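Local coordinates for protein putative transcriptional regulator (Streptomyces coelicolor A3, PDB 2RA5) that probably binds DNA as a GntR-family transcription factor, with a UTRA domain whose pocket holds a meso-tartaric acid molecule in the crystal, at residues A[204-215]-A[228-239]. Sequence-based numbering, arbitrary orientation.
With SRT (S,R meso-tartaric acid), chain B.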
loop_
_atom_site.group_PDB
_atom_site.type_symbol
_atom_site.label_atom_id
_atom_site.label_comp_id
_atom_site.label_asym_id
_atom_site.label_seq_id
_atom_site.Cartn_x
_atom_site.Cartn_y
_atom_site.Cartn_z
ATOM N N GLU A 204 14.527 6.865 14.051
ATOM C CA GLU A 204 14.230 7.919 13.093
ATOM C C GLU A 204 13.857 9.222 13.800
ATOM O O GLU A 204 13.376 9.213 14.938
ATOM C CB GLU A 204 13.073 7.475 12.197
ATOM C CG GLU A 204 13.092 8.058 10.794
ATOM C CD GLU A 204 13.407 7.022 9.727
ATOM O OE1 GLU A 204 12.758 7.075 8.659
ATOM O OE2 GLU A 204 14.282 6.155 9.957
ATOM N N ASP A 205 14.067 10.344 13.122
ATOM C CA ASP A 205 13.730 11.648 13.694
ATOM C C ASP A 205 12.231 11.883 13.703
ATOM O O ASP A 205 11.538 11.551 12.745
ATOM C CB ASP A 205 14.395 12.778 12.909
ATOM C CG ASP A 205 15.877 12.556 12.716
ATOM O OD1 ASP A 205 16.484 11.808 13.513
ATOM O OD2 ASP A 205 16.436 13.130 11.763
ATOM N N ALA A 206 11.734 12.467 14.786
ATOM C CA ALA A 206 10.328 12.838 14.862
ATOM C C ALA A 206 9.955 13.713 13.663
ATOM O O ALA A 206 10.617 14.719 13.391
ATOM C CB ALA A 206 10.040 13.556 16.170
ATOM N N GLY A 207 8.910 13.312 12.942
ATOM C CA GLY A 207 8.455 14.037 11.765
ATOM C C GLY A 207 8.815 13.346 10.460
ATOM O O GLY A 207 8.247 13.647 9.405
ATOM N N ALA A 208 9.770 12.420 10.530
ATOM C CA ALA A 208 10.216 11.694 9.349
ATOM C C ALA A 208 9.103 10.778 8.867
ATOM O O ALA A 208 8.488 10.069 9.665
ATOM C CB ALA A 208 11.484 10.897 9.649
ATOM N N PRO A 209 8.838 10.797 7.555
ATOM C CA PRO A 209 7.756 10.038 6.929
ATOM C C PRO A 209 7.803 8.557 7.305
ATOM O O PRO A 209 8.865 7.931 7.236
ATOM C CB PRO A 209 8.050 10.208 5.435
ATOM C CG PRO A 209 9.517 10.514 5.391
ATOM C CD PRO A 209 9.672 11.449 6.537
ATOM N N LEU A 210 6.662 8.003 7.706
ATOM C CA LEU A 210 6.568 6.569 7.950
ATOM C C LEU A 210 5.490 5.956 7.077
ATOM O O LEU A 210 4.498 6.614 6.733
ATOM C CB LEU A 210 6.258 6.274 9.416
ATOM C CG LEU A 210 7.303 6.488 10.513
ATOM C CD1 LEU A 210 6.818 5.806 11.783
ATOM C CD2 LEU A 210 8.679 5.969 10.137
ATOM N N LEU A 211 5.681 4.692 6.722
ATOM C CA LEU A 211 4.656 3.961 6.000
ATOM C C LEU A 211 3.734 3.373 7.055
ATOM O O LEU A 211 4.189 2.787 8.034
ATOM C CB LEU A 211 5.289 2.864 5.141
ATOM C CG LEU A 211 4.484 2.154 4.039
ATOM C CD1 LEU A 211 3.794 3.139 3.099
ATOM C CD2 LEU A 211 5.404 1.232 3.258
ATOM N N THR A 212 2.438 3.561 6.888
ATOM C CA THR A 212 1.515 3.007 7.859
ATOM C C THR A 212 0.557 2.014 7.230
ATOM O O THR A 212 0.188 2.126 6.060
ATOM C CB THR A 212 0.683 4.094 8.561
ATOM O OG1 THR A 212 -0.249 4.649 7.627
ATOM C CG2 THR A 212 1.577 5.190 9.150
HETATM N N MSE A 213 0.143 1.044 8.025
HETATM C CA MSE A 213 -0.952 0.206 7.605
HETATM C C MSE A 213 -1.840 -0.284 8.766
HETATM O O MSE A 213 -1.386 -0.522 9.894
HETATM C CB MSE A 213 -0.420 -0.919 6.735
HETATM C CG MSE A 213 -0.204 -2.221 7.421
HETATM SE SE MSE A 213 -1.477 -3.517 6.747
HETATM C CE MSE A 213 -0.568 -5.137 7.352
ATOM N N GLU A 214 -3.130 -0.372 8.485
ATOM C CA GLU A 214 -4.093 -0.881 9.451
ATOM C C GLU A 214 -4.801 -2.064 8.827
ATOM O O GLU A 214 -5.161 -2.027 7.653
ATOM C CB GLU A 214 -5.106 0.192 9.836
ATOM C CG GLU A 214 -4.621 1.199 10.862
ATOM C CD GLU A 214 -5.648 2.292 11.110
ATOM O OE1 GLU A 214 -6.860 2.022 10.952
ATOM O OE2 GLU A 214 -5.247 3.425 11.447
ATOM N N ARG A 215 -4.985 -3.121 9.607
ATOM C CA ARG A 215 -5.598 -4.322 9.081
ATOM C C ARG A 215 -6.561 -4.947 10.092
ATOM O O ARG A 215 -6.260 -5.003 11.286
ATOM C CB ARG A 215 -4.490 -5.306 8.698
ATOM C CG ARG A 215 -4.939 -6.710 8.362
ATOM C CD ARG A 215 -3.747 -7.649 8.327
ATOM N NE ARG A 215 -3.072 -7.800 9.627
ATOM C CZ ARG A 215 -1.828 -8.260 9.774
ATOM N NH1 ARG A 215 -1.285 -8.372 10.985
ATOM N NH2 ARG A 215 -1.114 -8.607 8.707
ATOM N N GLY A 228 -4.582 -4.954 13.577
ATOM C CA GLY A 228 -3.202 -4.528 13.623
ATOM C C GLY A 228 -3.056 -3.097 13.175
ATOM O O GLY A 228 -3.748 -2.617 12.277
ATOM N N THR A 229 -2.140 -2.405 13.827
ATOM C CA THR A 229 -1.836 -1.030 13.476
ATOM C C THR A 229 -0.307 -0.936 13.422
ATOM O O THR A 229 0.380 -1.083 14.433
ATOM C CB THR A 229 -2.526 -0.029 14.468
ATOM O OG1 THR A 229 -2.548 1.287 13.911
ATOM C CG2 THR A 229 -1.872 -0.025 15.869
ATOM N N HIS A 230 0.217 -0.735 12.217
ATOM C CA HIS A 230 1.646 -0.889 11.977
ATOM C C HIS A 230 2.297 0.332 11.354
ATOM O O HIS A 230 1.656 1.088 10.630
ATOM C CB HIS A 230 1.882 -2.079 11.054
ATOM C CG HIS A 230 1.184 -3.324 11.474
ATOM N ND1 HIS A 230 0.454 -4.098 10.608
ATOM C CD2 HIS A 230 1.102 -3.944 12.684
ATOM C CE1 HIS A 230 -0.042 -5.142 11.245
ATOM N NE2 HIS A 230 0.348 -5.066 12.515
ATOM N N THR A 231 3.589 0.494 11.643
ATOM C CA THR A 231 4.449 1.514 11.035
ATOM C C THR A 231 5.687 0.875 10.406
ATOM O O THR A 231 6.247 -0.098 10.930
ATOM C CB THR A 231 4.936 2.528 12.070
ATOM O OG1 THR A 231 5.241 1.835 13.290
ATOM C CG2 THR A 231 3.877 3.575 12.332
ATOM N N TYR A 232 6.116 1.430 9.282
ATOM C CA TYR A 232 7.282 0.911 8.578
ATOM C C TYR A 232 8.210 2.036 8.166
ATOM O O TYR A 232 7.749 3.059 7.638
ATOM C CB TYR A 232 6.853 0.176 7.315
ATOM C CG TYR A 232 5.774 -0.847 7.523
ATOM C CD1 TYR A 232 4.436 -0.481 7.520
ATOM C CD2 TYR A 232 6.091 -2.190 7.712
ATOM C CE1 TYR A 232 3.441 -1.425 7.710
ATOM C CE2 TYR A 232 5.108 -3.135 7.901
ATOM C CZ TYR A 232 3.782 -2.755 7.902
ATOM O OH TYR A 232 2.797 -3.709 8.090
ATOM N N ARG A 233 9.510 1.837 8.392
ATOM C CA ARG A 233 10.543 2.751 7.879
ATOM C C ARG A 233 10.608 2.665 6.355
ATOM O O ARG A 233 11.025 1.629 5.819
ATOM C CB ARG A 233 11.912 2.386 8.454
ATOM C CG ARG A 233 11.963 2.326 9.971
ATOM C CD ARG A 233 13.386 2.117 10.439
ATOM N NE ARG A 233 14.256 3.206 10.014
ATOM C CZ ARG A 233 15.577 3.110 9.913
ATOM N NH1 ARG A 233 16.283 4.161 9.522
ATOM N NH2 ARG A 233 16.188 1.968 10.201
ATOM N N PRO A 234 10.167 3.731 5.652
ATOM C CA PRO A 234 10.041 3.707 4.182
ATOM C C PRO A 234 11.353 3.424 3.443
ATOM O O PRO A 234 11.320 2.918 2.324
ATOM C CB PRO A 234 9.498 5.111 3.839
ATOM C CG PRO A 234 9.738 5.933 5.082
ATOM C CD PRO A 234 9.584 4.961 6.215
ATOM N N SER A 235 12.484 3.730 4.067
ATOM C CA SER A 235 13.792 3.447 3.483
ATOM C C SER A 235 14.138 1.973 3.640
ATOM O O SER A 235 15.134 1.503 3.098
ATOM C CB SER A 235 14.875 4.285 4.173
ATOM O OG SER A 235 15.118 3.800 5.490
ATOM N N ARG A 236 13.324 1.238 4.385
ATOM C CA ARG A 236 13.682 -0.131 4.742
ATOM C C ARG A 236 12.641 -1.154 4.279
ATOM O O ARG A 236 12.870 -2.368 4.295
ATOM C CB ARG A 236 13.898 -0.210 6.256
ATOM C CG ARG A 236 15.346 -0.058 6.701
ATOM C CD ARG A 236 15.921 -1.439 6.983
ATOM N NE ARG A 236 17.348 -1.540 6.686
ATOM C CZ ARG A 236 17.844 -1.759 5.471
ATOM N NH1 ARG A 236 17.027 -1.888 4.433
ATOM N NH2 ARG A 236 19.156 -1.846 5.290
ATOM N N TYR A 237 11.486 -0.655 3.857
ATOM C CA TYR A 237 10.364 -1.534 3.542
ATOM C C TYR A 237 9.408 -0.909 2.529
ATOM O O TYR A 237 9.226 0.313 2.511
ATOM C CB TYR A 237 9.584 -1.875 4.826
ATOM C CG TYR A 237 8.467 -2.861 4.594
ATOM C CD1 TYR A 237 8.706 -4.230 4.648
ATOM C CD2 TYR A 237 7.169 -2.428 4.299
ATOM C CE1 TYR A 237 7.684 -5.150 4.425
ATOM C CE2 TYR A 237 6.131 -3.347 4.071
ATOM C CZ TYR A 237 6.400 -4.707 4.136
ATOM O OH TYR A 237 5.400 -5.630 3.912
ATOM N N SER A 238 8.797 -1.749 1.693
ATOM C CA SER A 238 7.640 -1.321 0.893
ATOM C C SER A 238 6.701 -2.486 0.563
ATOM O O SER A 238 7.088 -3.659 0.617
ATOM C CB SER A 238 8.075 -0.573 -0.378
ATOM O OG SER A 238 8.794 -1.421 -1.252
ATOM N N PHE A 239 5.454 -2.166 0.248
ATOM C CA PHE A 239 4.488 -3.216 -0.061
ATOM C C PHE A 239 4.620 -3.589 -1.517
ATOM O O PHE A 239 4.411 -2.772 -2.405
ATOM C CB PHE A 239 3.062 -2.779 0.275
ATOM C CG PHE A 239 2.818 -2.606 1.748
ATOM C CD1 PHE A 239 2.513 -3.701 2.542
ATOM C CD2 PHE A 239 2.916 -1.353 2.345
ATOM C CE1 PHE A 239 2.301 -3.560 3.905
ATOM C CE2 PHE A 239 2.703 -1.204 3.720
ATOM C CZ PHE A 239 2.394 -2.313 4.498
HETATM O O1 SRT B . 1.105 -9.493 12.077
HETATM O O11 SRT B . 2.051 -8.679 10.237
HETATM C C1 SRT B . 1.956 -9.561 11.145
HETATM C C2 SRT B . 2.933 -10.724 11.135
HETATM O O2 SRT B . 2.621 -11.637 12.193
HETATM C C3 SRT B . 2.996 -11.420 9.760
HETATM O O3 SRT B . 4.220 -12.144 9.569
HETATM C C4 SRT B . 1.870 -12.391 9.588
HETATM O O4 SRT B . 2.028 -13.610 9.899
HETATM O O41 SRT B . 0.820 -11.895 9.128
#
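Leu211 slips one methyl, CD2, between the rings of Tyr237 and Phe239, while its CB lies against Tyr232. Its CG stands anti to the backbone N (chi1 -166°), which carries Leu211 CD2 to 3.7 Å from Phe239 CE2; Leu211 CB rests 3.8 Å from Tyr232 CB. Leucine suits this place because a single methyl branch is narrow enough to sit between the two rings. Two residues on, on the same face, the selenomethionine Met213 lays its flexible chain along the edge of the Tyr232 ring, Met213 CG 3.7 Å from Tyr232 CE1; its CB meets Phe239 CZ, and its methyl comes to the rim of the His230 ring. Beneath them, strands 209-218 and 224-232 form an antiparallel hairpin in the UTRA sheet, with hydrogen-bonded pairs Leu211-Tyr232, Met213-His230 and Arg215-Gly228. Gly228 matters for shape: a CB there would run into His230 NE2. Elsewhere, Leu210 CD1 touches Thr231 CG2, a small methyl, and Leu202 of helix 196-202 also packs on Leu210. Phe239 already belongs to a strand that pairs with the second subunit.

At the loop end, Glu204 OE2 is gripped by both Arg233 NE and Arg233 NH1, each at 2.9 Å, with carboxylate and guanidinium planes 83° apart; Arg233 NH2 turns to Glu145. A leucine in place of Arg233 would probably leave the Glu204 carboxylate without its cationic mate and free to turn, and Glu145 short of one partner. At the other end, His230 CE1 lies over one face of the Arg215 guanidinium, whose edge gives NH1 to tartaric acid O1 at 2.9 Å. The hairpin thus runs from a salt bridge, past an apolar middle on the Leu211-Met213 face, to a guanidinium meeting a probably ionised carboxyl group that Arg138 and Leu171 N help bind, consistent with a pocket suited to acidic effectors.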